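Local coordinates for protein EvdO2 (Micromonospora carbonacea, PDB 4XAB) that probably acts as a metal-dependent oxygenase of the phytanoyl-CoA dioxygenase family, carrying out oxidative cyclization in orthosomycin biosynthesis, at residues K118-E132 with F211-P225. Sequence-based numbering, arbitrary orientation.
Sequences KPPRYGAPTPWHQDE and FRTPHYAGPNLTDQP. With NI (nickel (II) ion), chain B.
P119 offers its carbonyl O to N220 ND2 at 2.8 Å, while Y122 N, closing a type II turn, reaches it from the opposite face. Within this turn, R121 NE meets D223 OD1 from above the carboxylate plane in a salt bridge. T126 pairs antiparallel with A217, and a beta bulge shifts the register before H129 pairs with H215. At the corner, W128 receives Y216 CB over its five-membered ring, 3.5 Å from the centroid, and the rings form an offset stack with planes at 26°. A glycine in place of W128 would probably strip Y216 CB of its ring face and open a gap beside P214. With CG between backbone N and carbonyl carbon (chi1 69°), the H129 ring reaches the metal, and in-plane P127 O accepts from ND1, holding NE2 toward nickel. Q130 NE2 donates to R212 O at 2.9 Å, while OE1 accepts from L172 N. D131 OD1, H129 NE2 and H215 NE2, the facial triad of this superfamily, bind nickel; H209 NE2 holds D131 OD2. R212 NE and NH2 grip E132 side-on, with R246 as second partner. Strand 215-217 edges the sheet with 160-162, and F211 packs on strand 226-234 of this double-stranded beta helix.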
loop_
_atom_site.group_PDB
_atom_site.type_symbol
_atom_site.label_atom_id
_atom_site.label_comp_id
_atom_site.label_asym_id
_atom_site.label_seq_id
_atom_site.Cartn_x
_atom_site.Cartn_y
_atom_site.Cartn_z
ATOM N N LYS A 118 -1.241 6.268 -9.759
ATOM C CA LYS A 118 -2.384 5.879 -10.582
ATOM C C LYS A 118 -2.656 6.973 -11.587
ATOM O O LYS A 118 -3.122 8.048 -11.208
ATOM C CB LYS A 118 -3.646 5.655 -9.746
ATOM C CG LYS A 118 -3.588 4.506 -8.788
ATOM C CD LYS A 118 -4.948 4.309 -8.137
ATOM C CE LYS A 118 -6.009 3.912 -9.145
ATOM N NZ LYS A 118 -5.926 2.462 -9.474
ATOM N N PRO A 119 -2.377 6.703 -12.869
ATOM C CA PRO A 119 -2.563 7.680 -13.943
ATOM C C PRO A 119 -4.008 8.145 -14.023
ATOM O O PRO A 119 -4.896 7.426 -13.569
ATOM C CB PRO A 119 -2.172 6.903 -15.208
ATOM C CG PRO A 119 -1.404 5.732 -14.730
ATOM C CD PRO A 119 -1.903 5.404 -13.372
ATOM N N PRO A 120 -4.245 9.335 -14.595
ATOM C CA PRO A 120 -5.618 9.757 -14.880
ATOM C C PRO A 120 -6.330 8.717 -15.732
ATOM O O PRO A 120 -5.713 8.149 -16.636
ATOM C CB PRO A 120 -5.443 11.069 -15.663
ATOM C CG PRO A 120 -4.051 11.520 -15.378
ATOM C CD PRO A 120 -3.248 10.277 -15.136
ATOM N N ARG A 121 -7.591 8.456 -15.415
ATOM C CA ARG A 121 -8.435 7.536 -16.174
ATOM C C ARG A 121 -7.894 6.120 -16.217
ATOM O O ARG A 121 -8.265 5.338 -17.088
ATOM C CB ARG A 121 -8.642 8.064 -17.590
ATOM C CG ARG A 121 -9.376 9.387 -17.604
ATOM C CD ARG A 121 -10.719 9.248 -16.918
ATOM N NE ARG A 121 -11.480 10.495 -16.919
ATOM C CZ ARG A 121 -12.741 10.591 -16.512
ATOM N NH1 ARG A 121 -13.376 9.509 -16.074
ATOM N NH2 ARG A 121 -13.366 11.758 -16.545
ATOM N N TYR A 122 -7.035 5.780 -15.262
ATOM C CA TYR A 122 -6.541 4.418 -15.166
ATOM C C TYR A 122 -7.697 3.513 -14.768
ATOM O O TYR A 122 -8.202 3.607 -13.654
ATOM C CB TYR A 122 -5.397 4.317 -14.159
ATOM C CG TYR A 122 -4.762 2.944 -14.146
ATOM C CD1 TYR A 122 -3.982 2.514 -15.213
ATOM C CD2 TYR A 122 -4.974 2.066 -13.092
ATOM C CE1 TYR A 122 -3.413 1.257 -15.222
ATOM C CE2 TYR A 122 -4.410 0.805 -13.097
ATOM C CZ TYR A 122 -3.631 0.412 -14.163
ATOM O OH TYR A 122 -3.063 -0.841 -14.172
ATOM N N GLY A 123 -8.106 2.634 -15.681
ATOM C CA GLY A 123 -9.354 1.902 -15.528
ATOM C C GLY A 123 -9.316 0.551 -14.840
ATOM O O GLY A 123 -10.371 -0.021 -14.547
ATOM N N ALA A 124 -8.123 0.038 -14.562
ATOM C CA ALA A 124 -8.014 -1.224 -13.834
ATOM C C ALA A 124 -8.067 -0.989 -12.325
ATOM O O ALA A 124 -7.407 -0.085 -11.809
ATOM C CB ALA A 124 -6.730 -1.955 -14.197
ATOM N N PRO A 125 -8.858 -1.803 -11.617
ATOM C CA PRO A 125 -8.805 -1.775 -10.155
ATOM C C PRO A 125 -7.592 -2.536 -9.654
ATOM O O PRO A 125 -6.936 -3.241 -10.431
ATOM C CB PRO A 125 -10.093 -2.491 -9.749
ATOM C CG PRO A 125 -10.256 -3.527 -10.848
ATOM C CD PRO A 125 -9.748 -2.869 -12.116
ATOM N N THR A 126 -7.291 -2.375 -8.372
ATOM C CA THR A 126 -6.438 -3.320 -7.670
ATOM C C THR A 126 -7.369 -4.324 -7.006
ATOM O O THR A 126 -8.085 -3.983 -6.060
ATOM C CB THR A 126 -5.548 -2.627 -6.630
ATOM O OG1 THR A 126 -4.801 -1.585 -7.275
ATOM C CG2 THR A 126 -4.579 -3.634 -6.018
ATOM N N PRO A 127 -7.409 -5.556 -7.538
ATOM C CA PRO A 127 -8.431 -6.503 -7.089
ATOM C C PRO A 127 -8.263 -6.859 -5.626
ATOM O O PRO A 127 -7.163 -6.699 -5.088
ATOM C CB PRO A 127 -8.190 -7.728 -7.981
ATOM C CG PRO A 127 -7.530 -7.172 -9.200
ATOM C CD PRO A 127 -6.642 -6.073 -8.683
ATOM N N TRP A 128 -9.340 -7.313 -4.995
ATOM C CA TRP A 128 -9.263 -7.832 -3.630
ATOM C C TRP A 128 -8.084 -8.780 -3.437
ATOM O O TRP A 128 -7.881 -9.695 -4.224
ATOM C CB TRP A 128 -10.557 -8.553 -3.261
ATOM C CG TRP A 128 -11.667 -7.612 -2.968
ATOM C CD1 TRP A 128 -12.722 -7.299 -3.784
ATOM C CD2 TRP A 128 -11.836 -6.851 -1.774
ATOM N NE1 TRP A 128 -13.538 -6.390 -3.162
ATOM C CE2 TRP A 128 -13.012 -6.089 -1.930
ATOM C CE3 TRP A 128 -11.097 -6.727 -0.591
ATOM C CZ2 TRP A 128 -13.476 -5.222 -0.943
ATOM C CZ3 TRP A 128 -11.557 -5.868 0.394
ATOM C CH2 TRP A 128 -12.737 -5.119 0.211
ATOM N N HIS A 129 -7.312 -8.545 -2.377
ATOM C CA HIS A 129 -6.177 -9.394 -2.032
ATOM C C HIS A 129 -5.815 -9.184 -0.579
ATOM O O HIS A 129 -6.237 -8.209 0.044
ATOM C CB HIS A 129 -4.945 -9.092 -2.913
ATOM C CG HIS A 129 -4.325 -7.746 -2.654
ATOM N ND1 HIS A 129 -4.864 -6.571 -3.140
ATOM C CD2 HIS A 129 -3.226 -7.388 -1.944
ATOM C CE1 HIS A 129 -4.122 -5.549 -2.745
ATOM N NE2 HIS A 129 -3.123 -6.013 -2.011
ATOM N N GLN A 130 -5.014 -10.107 -0.049
ATOM C CA GLN A 130 -4.351 -9.897 1.228
ATOM C C GLN A 130 -2.866 -9.841 0.942
ATOM O O GLN A 130 -2.348 -10.644 0.158
ATOM C CB GLN A 130 -4.675 -11.016 2.216
ATOM C CG GLN A 130 -6.095 -10.995 2.707
ATOM C CD GLN A 130 -6.529 -12.353 3.184
ATOM O OE1 GLN A 130 -6.644 -13.283 2.385
ATOM N NE2 GLN A 130 -6.764 -12.484 4.486
ATOM N N ASP A 131 -2.168 -8.894 1.562
ATOM C CA ASP A 131 -0.756 -8.739 1.256
ATOM C C ASP A 131 0.003 -10.017 1.635
ATOM O O ASP A 131 0.982 -10.386 0.984
ATOM C CB ASP A 131 -0.176 -7.509 1.977
ATOM C CG ASP A 131 -0.700 -6.203 1.412
ATOM O OD1 ASP A 131 -1.249 -6.209 0.290
ATOM O OD2 ASP A 131 -0.588 -5.170 2.098
ATOM N N GLU A 132 -0.462 -10.711 2.671
ATOM C CA GLU A 132 0.205 -11.952 3.084
ATOM C C GLU A 132 0.140 -13.041 1.997
ATOM O O GLU A 132 0.961 -13.958 1.972
ATOM C CB GLU A 132 -0.393 -12.486 4.391
ATOM C CG GLU A 132 0.440 -13.636 4.984
ATOM C CD GLU A 132 0.102 -13.931 6.427
ATOM O OE1 GLU A 132 -0.437 -13.042 7.110
ATOM O OE2 GLU A 132 0.369 -15.067 6.873
ATOM N N PHE A 211 -0.977 -7.090 7.445
ATOM C CA PHE A 211 -0.642 -7.965 6.333
ATOM C C PHE A 211 -1.799 -8.881 5.923
ATOM O O PHE A 211 -1.838 -9.362 4.782
ATOM C CB PHE A 211 0.580 -8.824 6.688
ATOM C CG PHE A 211 1.898 -8.116 6.537
ATOM C CD1 PHE A 211 1.974 -6.858 5.973
ATOM C CD2 PHE A 211 3.067 -8.728 6.969
ATOM C CE1 PHE A 211 3.199 -6.215 5.833
ATOM C CE2 PHE A 211 4.291 -8.095 6.819
ATOM C CZ PHE A 211 4.353 -6.835 6.256
ATOM N N ARG A 212 -2.728 -9.153 6.837
ATOM C CA ARG A 212 -3.803 -10.102 6.515
ATOM C C ARG A 212 -5.159 -9.428 6.244
ATOM O O ARG A 212 -6.145 -10.101 5.962
ATOM C CB ARG A 212 -3.944 -11.128 7.639
ATOM C CG ARG A 212 -4.370 -12.507 7.173
ATOM C CD ARG A 212 -4.227 -13.524 8.293
ATOM N NE ARG A 212 -2.881 -14.083 8.387
ATOM C CZ ARG A 212 -2.559 -15.100 9.182
ATOM N NH1 ARG A 212 -3.485 -15.645 9.957
ATOM N NH2 ARG A 212 -1.318 -15.568 9.211
ATOM N N THR A 213 -5.227 -8.107 6.317
ATOM C CA THR A 213 -6.506 -7.462 6.025
ATOM C C THR A 213 -6.793 -7.402 4.527
ATOM O O THR A 213 -6.022 -6.817 3.778
ATOM C CB THR A 213 -6.539 -6.037 6.593
ATOM O OG1 THR A 213 -6.164 -6.093 7.967
ATOM C CG2 THR A 213 -7.943 -5.425 6.454
ATOM N N PRO A 214 -7.915 -7.997 4.085
ATOM C CA PRO A 214 -8.214 -7.900 2.650
ATOM C C PRO A 214 -8.472 -6.457 2.231
ATOM O O PRO A 214 -9.123 -5.697 2.971
ATOM C CB PRO A 214 -9.484 -8.752 2.485
ATOM C CG PRO A 214 -9.493 -9.666 3.686
ATOM C CD PRO A 214 -8.904 -8.818 4.802
ATOM N N HIS A 215 -7.934 -6.067 1.080
ATOM C CA HIS A 215 -8.217 -4.734 0.565
ATOM C C HIS A 215 -8.310 -4.710 -0.950
ATOM O O HIS A 215 -7.863 -5.624 -1.632
ATOM C CB HIS A 215 -7.171 -3.712 1.056
ATOM C CG HIS A 215 -5.745 -4.140 0.859
ATOM N ND1 HIS A 215 -5.133 -5.085 1.654
ATOM C CD2 HIS A 215 -4.804 -3.721 -0.019
ATOM C CE1 HIS A 215 -3.883 -5.250 1.253
ATOM N NE2 HIS A 215 -3.652 -4.424 0.252
ATOM N N TYR A 216 -8.903 -3.631 -1.452
ATOM C CA TYR A 216 -9.223 -3.453 -2.865
ATOM C C TYR A 216 -9.043 -1.979 -3.162
ATOM O O TYR A 216 -9.236 -1.152 -2.278
ATOM C CB TYR A 216 -10.658 -3.907 -3.134
ATOM C CG TYR A 216 -11.335 -3.321 -4.344
ATOM C CD1 TYR A 216 -11.978 -2.086 -4.288
ATOM C CD2 TYR A 216 -11.367 -4.026 -5.534
ATOM C CE1 TYR A 216 -12.606 -1.564 -5.394
ATOM C CE2 TYR A 216 -11.994 -3.514 -6.643
ATOM C CZ TYR A 216 -12.606 -2.284 -6.567
ATOM O OH TYR A 216 -13.237 -1.783 -7.674
ATOM N N ALA A 217 -8.658 -1.641 -4.386
ATOM C CA ALA A 217 -8.678 -0.238 -4.800
ATOM C C ALA A 217 -9.380 -0.112 -6.131
ATOM O O ALA A 217 -9.128 -0.886 -7.049
ATOM C CB ALA A 217 -7.266 0.338 -4.888
ATOM N N GLY A 218 -10.262 0.873 -6.235
ATOM C CA GLY A 218 -10.993 1.084 -7.462
ATOM C C GLY A 218 -10.118 1.720 -8.526
ATOM O O GLY A 218 -8.973 2.106 -8.266
ATOM N N PRO A 219 -10.647 1.818 -9.743
ATOM C CA PRO A 219 -9.948 2.520 -10.823
ATOM C C PRO A 219 -9.872 4.018 -10.540
ATOM O O PRO A 219 -10.622 4.520 -9.700
ATOM C CB PRO A 219 -10.826 2.237 -12.041
ATOM C CG PRO A 219 -12.198 2.050 -11.459
ATOM C CD PRO A 219 -11.952 1.297 -10.180
ATOM N N ASN A 220 -8.984 4.727 -11.224
ATOM C CA ASN A 220 -8.971 6.183 -11.099
ATOM C C ASN A 220 -9.808 6.781 -12.210
ATOM O O ASN A 220 -9.335 6.955 -13.326
ATOM C CB ASN A 220 -7.534 6.718 -11.131
ATOM C CG ASN A 220 -7.468 8.232 -11.115
ATOM O OD1 ASN A 220 -8.417 8.898 -10.719
ATOM N ND2 ASN A 220 -6.333 8.781 -11.538
ATOM N N LEU A 221 -11.066 7.086 -11.902
ATOM C CA LEU A 221 -11.977 7.638 -12.896
ATOM C C LEU A 221 -11.852 9.149 -13.040
ATOM O O LEU A 221 -12.725 9.783 -13.610
ATOM C CB LEU A 221 -13.425 7.283 -12.543
ATOM C CG LEU A 221 -13.682 5.795 -12.289
ATOM C CD1 LEU A 221 -15.110 5.563 -11.827
ATOM C CD2 LEU A 221 -13.363 4.964 -13.527
ATOM N N THR A 222 -10.773 9.725 -12.531
ATOM C CA THR A 222 -10.614 11.174 -12.560
ATOM C C THR A 222 -9.506 11.571 -13.526
ATOM O O THR A 222 -8.713 10.738 -13.956
ATOM C CB THR A 222 -10.286 11.758 -11.163
ATOM O OG1 THR A 222 -8.895 11.569 -10.885
ATOM C CG2 THR A 222 -11.132 11.109 -10.070
ATOM N N ASP A 223 -9.437 12.855 -13.857
ATOM C CA ASP A 223 -8.460 13.304 -14.828
ATOM C C ASP A 223 -7.134 13.707 -14.195
ATOM O O ASP A 223 -6.282 14.282 -14.870
ATOM C CB ASP A 223 -9.035 14.462 -15.650
ATOM C CG ASP A 223 -10.129 14.005 -16.604
ATOM O OD1 ASP A 223 -9.899 13.020 -17.336
ATOM O OD2 ASP A 223 -11.219 14.615 -16.615
ATOM N N GLN A 224 -6.943 13.362 -12.921
ATOM C CA GLN A 224 -5.729 13.723 -12.192
ATOM C C GLN A 224 -5.033 12.485 -11.657
ATOM O O GLN A 224 -5.701 11.569 -11.167
ATOM C CB GLN A 224 -6.042 14.670 -11.022
ATOM C CG GLN A 224 -6.676 15.998 -11.442
ATOM C CD GLN A 224 -8.140 15.849 -11.806
ATOM O OE1 GLN A 224 -8.874 15.084 -11.172
ATOM N NE2 GLN A 224 -8.573 16.568 -12.841
ATOM N N PRO A 225 -3.689 12.459 -11.717
ATOM C CA PRO A 225 -2.961 11.312 -11.160
ATOM C C PRO A 225 -3.157 11.254 -9.656
ATOM O O PRO A 225 -3.388 12.287 -9.028
ATOM C CB PRO A 225 -1.494 11.599 -11.515
ATOM C CG PRO A 225 -1.521 12.806 -12.429
ATOM C CD PRO A 225 -2.779 13.539 -12.123
HETATM NI NI NI B . -1.971 -4.714 -0.926
HETATM O O HOH W 1 -3.297 -7.213 3.554
HETATM O O HOH W 2 -0.979 -3.341 0.157
#